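Local coordinates for bifunctional GH43-CE protein (Bacteroides eggerthii, PDB 6MLY) that probably acts on arabinoxylan, joining a glycoside hydrolase family 43 module, likely a beta-xylosidase, to a carbohydrate esterase module in one chain, at residues K67-Y71 against L330-W334; L354-E360 against N493-V499; K456-Y460 against R518-I522; V673-G677 against F773-L778. Numbering follows the deposited sequence.

Contact 1 (K67-Y71 against L330-W334); sequences KLVNY and LVWQW
K67-Y71 is the end of an extended strand, interrupted only at V69, where psi falls to -30°. L330-V331 form a helical-type turn (phi/psi near -60/-25°) before the chain straightens through W332 into a strand that starts at Q333. The two backbones do not pair; their closest CA atoms, those of L68 and L330, lie 6.2 Å apart. L330 is the wedge of the contact. In its mt rotamer, it sets CD1 3.2 Å from L68 O and 3.4 Å from V69 O, while its CB meets L68 CB at 3.9 Å and its CD2 meets Y71 CD1 at 3.8 Å. L68, also mt, brings CD1 to 3.9 Å from V331 CA. Y71, with chi1 near -74°, donates a hydrogen bond from OH to L330 O at 2.8 Å; Q333 NE2 lies 2.6 Å from the same Y71 OH, both partners at the ring edge, near its plane. The principle is that of a domain interface, apolar packing supplemented by a tyrosine-to-backbone hydrogen bond. Here it joins the family 43 domain to the concanavalin A-like domain: L68 and Y71 also rest on strand 56-60, whereas Q333 is bonded through its backbone to T371 of strand 370-373.

Contact 2 (L354-E360 against N493-V499); sequences LTTGRME and NYATKEV
N493 opens the second segment, its CA 6.4 Å from the CA of L354, and with chi1 t its ND2 donates to L354 O at 2.9 Å. Y494 (chi1 p) follows in extended conformation, its CD1 4.0 Å from E360 CB. A495, also extended, is the centre of the contact: its CB packs 3.3 Å from T356 CG2, and its O accepts a hydrogen bond from E360 N at 2.8 Å and makes a CA-H...O contact with M359 CA at 3.3 Å. T496 and K497 then turn the chain (psi -28° and -38°), and the mtp side chain of M359 fits against this bend, its CE 3.1 Å from T496 O and 3.5 Å from K497 O. Past E498, V499 returns alongside, its CG1 4.0 Å from M359 CG. Within the first segment, R358 NH1 forms a salt bridge with E360 OE2 at 3.1 Å. The chain leaving strand 352-355 and the connection 493-499 thus hold each other by sparse backbone and amide bonds at one end of the sandwich, where the strands give way to loops. L354 is bonded to A503 of strand 502-511, which N493-V499 links to strand 488-491; R358 also forms a salt bridge with D85 and a hydrogen bond to L84 O.

Contact 3 (K456-Y460 against R518-I522); sequences KGYFY and RWEDI
R518 lies across two tyrosine rings of strand 456-460. Its CB stands over the face of Y458, 4.1 Å from the ring centroid in a CH-pi contact, and its CZ stands 4.9 Å from the centroid of Y460, 20° off the normal, a cation-pi pair. The off-well chi1 (-117°) and chi3 (96°) of R518 bend the side chain so that NH1 also donates to F459 O, at a very short 2.4 Å. Both strands are extended, but they do not pair: the axes of 456-460 and 518-520 approach to 8.5 Å at 127°, and the nearest CA atoms are those of Y458 and R518, 7.5 Å apart. K456, an extended side chain with a kink at chi3 (m), donates a hydrogen bond from NZ to E520 O at 2.9 Å. At D521 the segment 518-522 turns a corner with positive phi (44°). Y460 OH is held by E447. Within its own strand, R518 forms a salt bridge from NH2 to E520 OE2 at 2.9 Å. A buried arginine is therefore neutralised locally while its aliphatic part and its cation engage the tyrosines, so that charge and aromatic packing together fasten the concanavalin A-like sandwich to the first strand of the esterase sheet.

Contact 4 (V673-G677 against F773-L778); sequences VNWFG and FNENTL
V673 and N674 continue a beta-strand, V673 paired with I624 of strand 621-627, and lead to W675, the last strand residue. The CA of W675 is 8.5 Å from the CA of F773, and its CA-to-CB bond is directed toward the second segment (chi1 m, chi2 84°). The six-membered ring of W675 makes an offset stack on F773, centroids 4.5 Å apart and planes at 22°, with W675 CD2 3.7 Å from F773 CE1. Beyond the stack, W675 CH2 touches T777 O at 3.7 Å and W675 CZ3 lies 3.9 Å from T777 CB, where helix 775-789 begins. F676 then takes a positive phi (44°) and chi1 p, which turns its ring so that CZ lies 3.6 Å from F773 CE2, the planes at 84°. Across the contact, N774 is the N-cap: its OD1 accepts from T777 N at 3.2 Å, and N774 and T777 form a capping box. F676 also meets H768 edge-to-face and packs on S628 and D736; these three are arranged as in a Ser-His-Asp triad and may form one. An aromatic cluster joining a parallel strand end to the C-terminal helix, close beside this possible triad, fits the alpha/beta-hydrolase fold expected of this esterase module.

How the contacts relate
The four contacts sample a multidomain chain from one end to the other. Contact 1 joins the family 43 domain to the concanavalin A-like sandwich, contact 2 joins two connections at one end of the sandwich, contact 3 ties the sandwich to the esterase, and contact 4 lies inside the esterase. Contacts 1 and 2 touch through W334 and L354, though their centres are about 26 Å apart; contacts 2 and 3, with centres about 30 Å apart, reach the same seven-stranded sheet, and their segments alternate along the chain. Contacts 3 and 4 share the esterase sheet with centres about 26 Å apart, whereas the centres of contacts 1 and 4 lie about 53 Å apart. The sandwich thus bridges two catalytic modules through separate interfaces.

Contact 1 (K67-Y71 against L330-W334)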
loop_
_atom_site.group_PDB
_atom_site.type_symbol
_atom_site.label_atom_id
_atom_site.label_comp_id
_atom_site.label_asym_id
_atom_site.label_seq_id
_atom_site.Cartn_x
_atom_site.Cartn_y
_atom_site.Cartn_z
ATOM N N LYS A 67 17.890 9.090 16.119
ATOM C CA LYS A 67 18.701 8.664 14.980
ATOM C C LYS A 67 19.442 7.369 15.331
ATOM O O LYS A 67 19.805 7.147 16.485
ATOM C CB LYS A 67 19.659 9.776 14.531
ATOM C CG LYS A 67 20.932 9.944 15.346
ATOM C CD LYS A 67 21.927 10.886 14.708
ATOM C CE LYS A 67 23.221 10.965 15.490
ATOM N NZ LYS A 67 24.297 11.613 14.704
ATOM N N LEU A 68 19.655 6.531 14.312
ATOM C CA LEU A 68 20.395 5.278 14.428
ATOM C C LEU A 68 21.895 5.581 14.512
ATOM O O LEU A 68 22.415 6.397 13.738
ATOM C CB LEU A 68 20.079 4.393 13.218
ATOM C CG LEU A 68 18.661 3.829 13.178
ATOM C CD1 LEU A 68 18.236 3.493 11.750
ATOM C CD2 LEU A 68 18.545 2.610 14.080
ATOM N N VAL A 69 22.583 4.908 15.445
ATOM C CA VAL A 69 24.003 5.153 15.691
ATOM C C VAL A 69 24.822 3.862 15.549
ATOM O O VAL A 69 25.996 3.934 15.165
ATOM C CB VAL A 69 24.217 5.821 17.061
ATOM C CG1 VAL A 69 23.593 7.208 17.090
ATOM C CG2 VAL A 69 23.693 4.974 18.216
ATOM N N ASN A 70 24.220 2.701 15.851
ATOM C CA ASN A 70 24.948 1.429 15.873
ATOM C C ASN A 70 23.951 0.261 15.896
ATOM O O ASN A 70 22.760 0.445 16.190
ATOM C CB ASN A 70 25.909 1.376 17.072
ATOM C CG ASN A 70 27.029 0.359 16.951
ATOM O OD1 ASN A 70 27.074 -0.438 16.016
ATOM N ND2 ASN A 70 27.946 0.384 17.904
ATOM N N TYR A 71 24.472 -0.932 15.567
ATOM C CA TYR A 71 23.788 -2.211 15.712
ATOM C C TYR A 71 24.630 -3.139 16.601
ATOM O O TYR A 71 25.858 -3.028 16.640
ATOM C CB TYR A 71 23.548 -2.846 14.342
ATOM C CG TYR A 71 22.457 -2.197 13.530
ATOM C CD1 TYR A 71 22.703 -1.072 12.759
ATOM C CD2 TYR A 71 21.170 -2.708 13.530
ATOM C CE1 TYR A 71 21.700 -0.472 12.015
ATOM C CE2 TYR A 71 20.159 -2.127 12.781
ATOM C CZ TYR A 71 20.421 -1.004 12.019
ATOM O OH TYR A 71 19.418 -0.429 11.289
ATOM N N LEU A 330 23.221 3.361 8.316
ATOM C CA LEU A 330 22.614 2.496 9.329
ATOM C C LEU A 330 21.128 2.268 9.009
ATOM O O LEU A 330 20.568 1.228 9.366
ATOM C CB LEU A 330 22.806 3.134 10.710
ATOM C CG LEU A 330 24.258 3.246 11.171
ATOM C CD1 LEU A 330 24.411 4.346 12.208
ATOM C CD2 LEU A 330 24.764 1.915 11.714
ATOM N N VAL A 331 20.512 3.237 8.318
ATOM C CA VAL A 331 19.090 3.175 7.932
ATOM C C VAL A 331 18.807 1.882 7.150
ATOM O O VAL A 331 17.657 1.418 7.131
ATOM C CB VAL A 331 18.655 4.412 7.121
ATOM C CG1 VAL A 331 18.768 5.700 7.923
ATOM C CG2 VAL A 331 19.417 4.527 5.811
ATOM N N TRP A 332 19.848 1.321 6.516
ATOM C CA TRP A 332 19.756 0.094 5.722
ATOM C C TRP A 332 19.877 -1.145 6.616
ATOM O O TRP A 332 20.743 -1.205 7.497
ATOM C CB TRP A 332 20.833 0.068 4.633
ATOM C CG TRP A 332 20.633 1.054 3.520
ATOM C CD1 TRP A 332 21.423 2.127 3.228
ATOM C CD2 TRP A 332 19.594 1.042 2.528
ATOM N NE1 TRP A 332 20.948 2.784 2.129
ATOM C CE2 TRP A 332 19.828 2.142 1.676
ATOM C CE3 TRP A 332 18.490 0.220 2.277
ATOM C CZ2 TRP A 332 18.998 2.435 0.594
ATOM C CZ3 TRP A 332 17.672 0.506 1.202
ATOM C CH2 TRP A 332 17.923 1.603 0.378
ATOM N N GLN A 333 18.996 -2.123 6.361
ATOM C CA GLN A 333 19.083 -3.483 6.902
ATOM C C GLN A 333 18.606 -4.459 5.813
ATOM O O GLN A 333 17.575 -4.229 5.184
ATOM C CB GLN A 333 18.234 -3.656 8.173
ATOM C CG GLN A 333 18.264 -2.482 9.150
ATOM C CD GLN A 333 17.477 -2.751 10.413
ATOM O OE1 GLN A 333 17.136 -3.890 10.717
ATOM N NE2 GLN A 333 17.183 -1.704 11.173
ATOM N N TRP A 334 19.355 -5.551 5.612
ATOM C CA TRP A 334 18.989 -6.619 4.680
ATOM C C TRP A 334 17.868 -7.478 5.274
ATOM O O TRP A 334 17.645 -7.484 6.476
ATOM C CB TRP A 334 20.198 -7.499 4.343
ATOM C CG TRP A 334 21.392 -6.762 3.821
ATOM C CD1 TRP A 334 22.434 -6.267 4.548
ATOM C CD2 TRP A 334 21.694 -6.470 2.446
ATOM N NE1 TRP A 334 23.354 -5.676 3.724
ATOM C CE2 TRP A 334 22.927 -5.785 2.430
ATOM C CE3 TRP A 334 21.046 -6.717 1.232
ATOM C CZ2 TRP A 334 23.519 -5.343 1.250
ATOM C CZ3 TRP A 334 21.633 -6.280 0.066
ATOM C CH2 TRP A 334 22.852 -5.602 0.077
#

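Contact 2 (L354-E360 against N493-V499)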
loop_
_atom_site.group_PDB
_atom_site.type_symbol
_atom_site.label_atom_id
_atom_site.label_comp_id
_atom_site.label_asym_id
_atom_site.label_seq_id
_atom_site.Cartn_x
_atom_site.Cartn_y
_atom_site.Cartn_z
ATOM N N LEU A 354 23.288 -5.011 -7.252
ATOM C CA LEU A 354 22.854 -6.317 -6.764
ATOM C C LEU A 354 22.989 -7.331 -7.908
ATOM O O LEU A 354 22.445 -7.116 -8.981
ATOM C CB LEU A 354 21.403 -6.221 -6.277
ATOM C CG LEU A 354 21.096 -5.069 -5.322
ATOM C CD1 LEU A 354 19.619 -5.035 -4.968
ATOM C CD2 LEU A 354 21.943 -5.164 -4.063
ATOM N N THR A 355 23.739 -8.412 -7.667
ATOM C CA THR A 355 23.938 -9.503 -8.620
ATOM C C THR A 355 23.270 -10.768 -8.068
ATOM O O THR A 355 23.151 -10.946 -6.858
ATOM C CB THR A 355 25.431 -9.718 -8.908
ATOM O OG1 THR A 355 25.963 -8.496 -9.421
ATOM C CG2 THR A 355 25.712 -10.829 -9.897
ATOM N N THR A 356 22.842 -11.642 -8.982
ATOM C CA THR A 356 22.137 -12.883 -8.669
ATOM C C THR A 356 23.143 -13.979 -8.280
ATOM O O THR A 356 24.294 -13.959 -8.720
ATOM C CB THR A 356 21.280 -13.302 -9.871
ATOM O OG1 THR A 356 20.217 -12.357 -10.017
ATOM C CG2 THR A 356 20.717 -14.699 -9.740
ATOM N N GLY A 357 22.689 -14.934 -7.457
ATOM C CA GLY A 357 23.480 -16.113 -7.085
ATOM C C GLY A 357 22.731 -17.436 -7.216
ATOM O O GLY A 357 23.364 -18.491 -7.296
ATOM N N ARG A 358 21.393 -17.390 -7.245
ATOM C CA ARG A 358 20.548 -18.570 -7.046
ATOM C C ARG A 358 19.190 -18.346 -7.732
ATOM O O ARG A 358 18.681 -17.219 -7.765
ATOM C CB ARG A 358 20.403 -18.813 -5.538
ATOM C CG ARG A 358 19.579 -20.036 -5.157
ATOM C CD ARG A 358 18.755 -19.815 -3.898
ATOM N NE ARG A 358 19.543 -19.881 -2.673
ATOM C CZ ARG A 358 19.144 -19.431 -1.483
ATOM N NH1 ARG A 358 18.049 -18.694 -1.378
ATOM N NH2 ARG A 358 19.842 -19.722 -0.400
ATOM N N MET A 359 18.620 -19.428 -8.284
ATOM C CA MET A 359 17.270 -19.428 -8.878
ATOM C C MET A 359 16.238 -19.627 -7.761
ATOM O O MET A 359 16.378 -20.537 -6.942
ATOM C CB MET A 359 17.110 -20.554 -9.904
ATOM C CG MET A 359 18.120 -20.502 -11.032
ATOM S SD MET A 359 18.230 -22.059 -11.950
ATOM C CE MET A 359 16.553 -22.224 -12.562
ATOM N N GLU A 360 15.200 -18.784 -7.743
ATOM C CA GLU A 360 14.206 -18.782 -6.671
ATOM C C GLU A 360 12.837 -19.207 -7.220
ATOM O O GLU A 360 12.559 -19.052 -8.413
ATOM C CB GLU A 360 14.135 -17.393 -6.032
ATOM C CG GLU A 360 15.478 -16.875 -5.534
ATOM C CD GLU A 360 16.024 -17.500 -4.255
ATOM O OE1 GLU A 360 15.417 -18.473 -3.744
ATOM O OE2 GLU A 360 17.068 -17.008 -3.764
ATOM N N ASN A 493 16.417 -7.988 -6.710
ATOM C CA ASN A 493 16.900 -8.461 -7.998
ATOM C C ASN A 493 17.260 -9.943 -7.875
ATOM O O ASN A 493 18.313 -10.273 -7.342
ATOM C CB ASN A 493 18.139 -7.706 -8.495
ATOM C CG ASN A 493 18.673 -8.261 -9.803
ATOM O OD1 ASN A 493 17.953 -8.932 -10.543
ATOM N ND2 ASN A 493 19.934 -7.988 -10.100
ATOM N N TYR A 494 16.403 -10.824 -8.402
ATOM C CA TYR A 494 16.620 -12.260 -8.276
ATOM C C TYR A 494 16.244 -12.984 -9.566
ATOM O O TYR A 494 15.475 -12.468 -10.355
ATOM C CB TYR A 494 15.798 -12.826 -7.123
ATOM C CG TYR A 494 14.306 -12.692 -7.284
ATOM C CD1 TYR A 494 13.526 -13.790 -7.604
ATOM C CD2 TYR A 494 13.669 -11.478 -7.087
ATOM C CE1 TYR A 494 12.151 -13.686 -7.733
ATOM C CE2 TYR A 494 12.295 -11.357 -7.208
ATOM C CZ TYR A 494 11.531 -12.466 -7.530
ATOM O OH TYR A 494 10.176 -12.362 -7.648
ATOM N N ALA A 495 16.774 -14.204 -9.712
ATOM C CA ALA A 495 16.630 -15.017 -10.909
ATOM C C ALA A 495 15.638 -16.163 -10.674
ATOM O O ALA A 495 15.542 -16.690 -9.563
ATOM C CB ALA A 495 17.976 -15.556 -11.314
ATOM N N THR A 496 14.921 -16.534 -11.744
ATOM C CA THR A 496 14.066 -17.718 -11.791
ATOM C C THR A 496 14.693 -18.799 -12.685
ATOM O O THR A 496 14.444 -19.984 -12.464
ATOM C CB THR A 496 12.653 -17.371 -12.284
ATOM O OG1 THR A 496 12.751 -16.829 -13.601
ATOM C CG2 THR A 496 11.937 -16.389 -11.382
ATOM N N LYS A 497 15.488 -18.392 -13.686
ATOM C CA LYS A 497 15.999 -19.312 -14.718
ATOM C C LYS A 497 17.535 -19.293 -14.803
ATOM O O LYS A 497 18.140 -20.349 -15.021
ATOM C CB LYS A 497 15.367 -18.984 -16.075
ATOM C CG LYS A 497 14.010 -19.632 -16.318
ATOM C CD LYS A 497 13.429 -19.371 -17.692
ATOM C CE LYS A 497 12.618 -18.094 -17.763
ATOM N NZ LYS A 497 11.939 -17.948 -19.069
ATOM N N GLU A 498 18.160 -18.118 -14.642
ATOM C CA GLU A 498 19.558 -17.911 -15.055
ATOM C C GLU A 498 20.272 -16.969 -14.076
ATOM O O GLU A 498 19.846 -15.827 -13.885
ATOM C CB GLU A 498 19.560 -17.350 -16.480
ATOM C CG GLU A 498 20.837 -17.610 -17.255
ATOM C CD GLU A 498 20.739 -17.370 -18.756
ATOM O OE1 GLU A 498 19.626 -17.063 -19.257
ATOM O OE2 GLU A 498 21.780 -17.488 -19.428
ATOM N N VAL A 499 21.370 -17.454 -13.475
ATOM C CA VAL A 499 22.128 -16.702 -12.459
ATOM C C VAL A 499 23.268 -15.944 -13.146
ATOM O O VAL A 499 23.722 -16.346 -14.216
ATOM C CB VAL A 499 22.670 -17.610 -11.333
ATOM C CG1 VAL A 499 21.587 -18.507 -10.752
ATOM C CG2 VAL A 499 23.873 -18.440 -11.764
#

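Contact 3 (K456-Y460 against R518-I522)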
loop_
_atom_site.group_PDB
_atom_site.type_symbol
_atom_site.label_atom_id
_atom_site.label_comp_id
_atom_site.label_asym_id
_atom_site.label_seq_id
_atom_site.Cartn_x
_atom_site.Cartn_y
_atom_site.Cartn_z
ATOM N N LYS A 456 -2.785 1.544 2.235
ATOM C CA LYS A 456 -2.830 1.256 0.805
ATOM C C LYS A 456 -1.504 1.690 0.167
ATOM O O LYS A 456 -0.973 2.758 0.494
ATOM C CB LYS A 456 -4.019 1.972 0.151
ATOM C CG LYS A 456 -5.397 1.525 0.630
ATOM C CD LYS A 456 -6.559 2.186 -0.088
ATOM C CE LYS A 456 -6.610 3.688 0.100
ATOM N NZ LYS A 456 -7.959 4.228 -0.185
ATOM N N GLY A 457 -0.983 0.847 -0.735
ATOM C CA GLY A 457 0.254 1.107 -1.467
ATOM C C GLY A 457 -0.002 1.258 -2.958
ATOM O O GLY A 457 -0.499 0.328 -3.601
ATOM N N TYR A 458 0.323 2.442 -3.496
ATOM C CA TYR A 458 0.246 2.725 -4.930
ATOM C C TYR A 458 1.650 2.618 -5.539
ATOM O O TYR A 458 2.601 3.202 -5.015
ATOM C CB TYR A 458 -0.319 4.126 -5.196
ATOM C CG TYR A 458 -1.508 4.524 -4.356
ATOM C CD1 TYR A 458 -2.653 3.743 -4.305
ATOM C CD2 TYR A 458 -1.498 5.707 -3.631
ATOM C CE1 TYR A 458 -3.749 4.116 -3.538
ATOM C CE2 TYR A 458 -2.583 6.093 -2.858
ATOM C CZ TYR A 458 -3.712 5.296 -2.810
ATOM O OH TYR A 458 -4.774 5.690 -2.045
ATOM N N PHE A 459 1.762 1.888 -6.654
ATOM C CA PHE A 459 3.014 1.757 -7.398
ATOM C C PHE A 459 2.929 2.532 -8.717
ATOM O O PHE A 459 1.864 2.609 -9.333
ATOM C CB PHE A 459 3.327 0.286 -7.671
ATOM C CG PHE A 459 3.526 -0.539 -6.426
ATOM C CD1 PHE A 459 2.458 -1.190 -5.831
ATOM C CD2 PHE A 459 4.780 -0.658 -5.844
ATOM C CE1 PHE A 459 2.644 -1.946 -4.682
ATOM C CE2 PHE A 459 4.962 -1.416 -4.697
ATOM C CZ PHE A 459 3.894 -2.059 -4.117
ATOM N N TYR A 460 4.071 3.096 -9.127
ATOM C CA TYR A 460 4.236 3.784 -10.403
ATOM C C TYR A 460 5.552 3.329 -11.049
ATOM O O TYR A 460 6.429 2.791 -10.359
ATOM C CB TYR A 460 4.298 5.306 -10.227
ATOM C CG TYR A 460 3.160 5.959 -9.483
ATOM C CD1 TYR A 460 2.295 6.830 -10.127
ATOM C CD2 TYR A 460 2.981 5.762 -8.124
ATOM C CE1 TYR A 460 1.263 7.461 -9.451
ATOM C CE2 TYR A 460 1.952 6.382 -7.435
ATOM C CZ TYR A 460 1.090 7.236 -8.100
ATOM O OH TYR A 460 0.081 7.851 -7.421
ATOM N N ARG A 518 -3.990 9.650 -6.486
ATOM C CA ARG A 518 -4.500 8.280 -6.577
ATOM C C ARG A 518 -5.171 7.917 -5.251
ATOM O O ARG A 518 -4.526 7.929 -4.206
ATOM C CB ARG A 518 -3.378 7.275 -6.874
ATOM C CG ARG A 518 -3.514 6.536 -8.199
ATOM C CD ARG A 518 -2.323 5.641 -8.527
ATOM N NE ARG A 518 -2.465 4.203 -8.157
ATOM C CZ ARG A 518 -1.451 3.242 -8.241
ATOM N NH1 ARG A 518 -0.240 3.634 -8.616
ATOM N NH2 ARG A 518 -1.684 1.927 -8.031
ATOM N N TRP A 519 -6.474 7.634 -5.311
ATOM C CA TRP A 519 -7.195 6.947 -4.255
ATOM C C TRP A 519 -7.923 5.762 -4.886
ATOM O O TRP A 519 -8.771 5.964 -5.745
ATOM C CB TRP A 519 -8.201 7.871 -3.559
ATOM C CG TRP A 519 -7.646 9.152 -3.025
ATOM C CD1 TRP A 519 -7.329 9.426 -1.728
ATOM C CD2 TRP A 519 -7.391 10.361 -3.765
ATOM N NE1 TRP A 519 -6.877 10.713 -1.610
ATOM C CE2 TRP A 519 -6.907 11.313 -2.842
ATOM C CE3 TRP A 519 -7.523 10.731 -5.110
ATOM C CZ2 TRP A 519 -6.544 12.604 -3.224
ATOM C CZ3 TRP A 519 -7.168 12.009 -5.486
ATOM C CH2 TRP A 519 -6.687 12.931 -4.553
ATOM N N GLU A 520 -7.585 4.542 -4.470
ATOM C CA GLU A 520 -8.263 3.356 -4.979
ATOM C C GLU A 520 -9.135 2.754 -3.872
ATOM O O GLU A 520 -9.002 3.111 -2.707
ATOM C CB GLU A 520 -7.249 2.348 -5.521
ATOM C CG GLU A 520 -6.520 2.842 -6.758
ATOM C CD GLU A 520 -5.619 1.813 -7.434
ATOM O OE1 GLU A 520 -5.988 0.617 -7.443
ATOM O OE2 GLU A 520 -4.541 2.210 -7.940
ATOM N N ASP A 521 -10.033 1.848 -4.275
ATOM C CA ASP A 521 -10.974 1.154 -3.394
ATOM C C ASP A 521 -11.597 2.141 -2.397
ATOM O O ASP A 521 -11.547 1.924 -1.188
ATOM C CB ASP A 521 -10.292 -0.027 -2.694
ATOM C CG ASP A 521 -10.149 -1.261 -3.571
ATOM O OD1 ASP A 521 -11.145 -1.638 -4.214
ATOM O OD2 ASP A 521 -9.045 -1.842 -3.597
ATOM N N ILE A 522 -12.181 3.222 -2.924
ATOM C CA ILE A 522 -13.003 4.153 -2.154
ATOM C C ILE A 522 -14.456 3.673 -2.259
ATOM O O ILE A 522 -14.904 3.307 -3.341
ATOM C CB ILE A 522 -12.842 5.600 -2.670
ATOM C CG1 ILE A 522 -11.418 6.133 -2.477
ATOM C CG2 ILE A 522 -13.879 6.525 -2.044
ATOM C CD1 ILE A 522 -11.123 6.647 -1.084
#

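Contact 4 (V673-G677 against F773-L778)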
loop_
_atom_site.group_PDB
_atom_site.type_symbol
_atom_site.label_atom_id
_atom_site.label_comp_id
_atom_site.label_asym_id
_atom_site.label_seq_id
_atom_site.Cartn_x
_atom_site.Cartn_y
_atom_site.Cartn_z
ATOM N N VAL A 673 -19.590 8.724 -24.204
ATOM C CA VAL A 673 -19.003 7.981 -25.309
ATOM C C VAL A 673 -19.289 6.501 -25.053
ATOM O O VAL A 673 -18.943 5.986 -23.992
ATOM C CB VAL A 673 -17.495 8.248 -25.462
ATOM C CG1 VAL A 673 -16.884 7.420 -26.583
ATOM C CG2 VAL A 673 -17.207 9.725 -25.676
ATOM N N ASN A 674 -19.930 5.846 -26.028
ATOM C CA ASN A 674 -20.405 4.481 -25.892
ATOM C C ASN A 674 -19.606 3.591 -26.845
ATOM O O ASN A 674 -19.745 3.697 -28.046
ATOM C CB ASN A 674 -21.913 4.401 -26.131
ATOM C CG ASN A 674 -22.422 2.990 -26.329
ATOM O OD1 ASN A 674 -21.774 2.027 -25.928
ATOM N ND2 ASN A 674 -23.579 2.860 -26.962
ATOM N N TRP A 675 -18.765 2.722 -26.281
ATOM C CA TRP A 675 -17.953 1.805 -27.058
ATOM C C TRP A 675 -18.708 0.483 -27.234
ATOM O O TRP A 675 -18.713 -0.360 -26.332
ATOM C CB TRP A 675 -16.591 1.583 -26.394
ATOM C CG TRP A 675 -15.772 2.822 -26.212
ATOM C CD1 TRP A 675 -15.857 3.719 -25.187
ATOM C CD2 TRP A 675 -14.706 3.285 -27.061
ATOM N NE1 TRP A 675 -14.928 4.712 -25.347
ATOM C CE2 TRP A 675 -14.209 4.474 -26.489
ATOM C CE3 TRP A 675 -14.122 2.812 -28.241
ATOM C CZ2 TRP A 675 -13.162 5.196 -27.062
ATOM C CZ3 TRP A 675 -13.087 3.524 -28.806
ATOM C CH2 TRP A 675 -12.617 4.703 -28.224
ATOM N N PHE A 676 -19.339 0.332 -28.406
ATOM C CA PHE A 676 -19.986 -0.900 -28.864
ATOM C C PHE A 676 -20.812 -1.528 -27.734
ATOM O O PHE A 676 -20.697 -2.721 -27.452
ATOM C CB PHE A 676 -18.950 -1.869 -29.447
ATOM C CG PHE A 676 -17.688 -2.039 -28.639
ATOM C CD1 PHE A 676 -16.599 -1.208 -28.846
ATOM C CD2 PHE A 676 -17.587 -3.032 -27.680
ATOM C CE1 PHE A 676 -15.436 -1.366 -28.110
ATOM C CE2 PHE A 676 -16.424 -3.186 -26.940
ATOM C CZ PHE A 676 -15.350 -2.353 -27.156
ATOM N N GLY A 677 -21.658 -0.709 -27.105
ATOM C CA GLY A 677 -22.552 -1.155 -26.050
ATOM C C GLY A 677 -23.811 -1.817 -26.606
ATOM O O GLY A 677 -24.264 -1.490 -27.706
ATOM N N PHE A 773 -10.844 0.019 -30.601
ATOM C CA PHE A 773 -9.901 0.627 -29.596
ATOM C C PHE A 773 -8.526 0.835 -30.234
ATOM O O PHE A 773 -7.695 -0.074 -30.216
ATOM C CB PHE A 773 -9.731 -0.249 -28.347
ATOM C CG PHE A 773 -10.721 0.015 -27.242
ATOM C CD1 PHE A 773 -10.872 1.292 -26.727
ATOM C CD2 PHE A 773 -11.492 -1.008 -26.709
ATOM C CE1 PHE A 773 -11.790 1.540 -25.719
ATOM C CE2 PHE A 773 -12.410 -0.757 -25.698
ATOM C CZ PHE A 773 -12.558 0.519 -25.205
ATOM N N ASN A 774 -8.296 2.042 -30.761
ATOM C CA ASN A 774 -7.053 2.374 -31.454
ATOM C C ASN A 774 -6.750 3.865 -31.264
ATOM O O ASN A 774 -7.548 4.594 -30.677
ATOM C CB ASN A 774 -7.131 1.988 -32.933
ATOM C CG ASN A 774 -8.267 2.688 -33.639
ATOM O OD1 ASN A 774 -8.151 3.857 -33.996
ATOM N ND2 ASN A 774 -9.377 1.990 -33.811
ATOM N N GLU A 775 -5.591 4.291 -31.781
ATOM C CA GLU A 775 -5.064 5.647 -31.629
ATOM C C GLU A 775 -6.142 6.680 -31.966
ATOM O O GLU A 775 -6.410 7.577 -31.167
ATOM C CB GLU A 775 -3.866 5.870 -32.554
ATOM C CG GLU A 775 -2.626 5.096 -32.153
ATOM C CD GLU A 775 -1.391 5.439 -32.971
ATOM O OE1 GLU A 775 -1.554 5.947 -34.102
ATOM O OE2 GLU A 775 -0.269 5.203 -32.474
ATOM N N ASN A 776 -6.751 6.522 -33.148
ATOM C CA ASN A 776 -7.624 7.525 -33.758
ATOM C C ASN A 776 -8.957 7.588 -32.999
ATOM O O ASN A 776 -9.423 8.679 -32.659
ATOM C CB ASN A 776 -7.831 7.251 -35.250
ATOM C CG ASN A 776 -6.529 7.071 -36.008
ATOM O OD1 ASN A 776 -6.405 6.167 -36.832
ATOM N ND2 ASN A 776 -5.547 7.914 -35.732
ATOM N N THR A 777 -9.554 6.417 -32.738
ATOM C CA THR A 777 -10.829 6.316 -32.013
ATOM C C THR A 777 -10.653 6.874 -30.596
ATOM O O THR A 777 -11.495 7.637 -30.115
ATOM C CB THR A 777 -11.369 4.877 -32.006
ATOM O OG1 THR A 777 -10.285 3.948 -32.065
ATOM C CG2 THR A 777 -12.305 4.599 -33.161
ATOM N N LEU A 778 -9.546 6.497 -29.947
ATOM C CA LEU A 778 -9.212 6.966 -28.600
ATOM C C LEU A 778 -9.112 8.499 -28.601
ATOM O O LEU A 778 -9.741 9.159 -27.783
ATOM C CB LEU A 778 -7.897 6.315 -28.151
ATOM C CG LEU A 778 -7.632 6.286 -26.644
ATOM C CD1 LEU A 778 -8.545 5.286 -25.945
ATOM C CD2 LEU A 778 -6.174 5.953 -26.364
#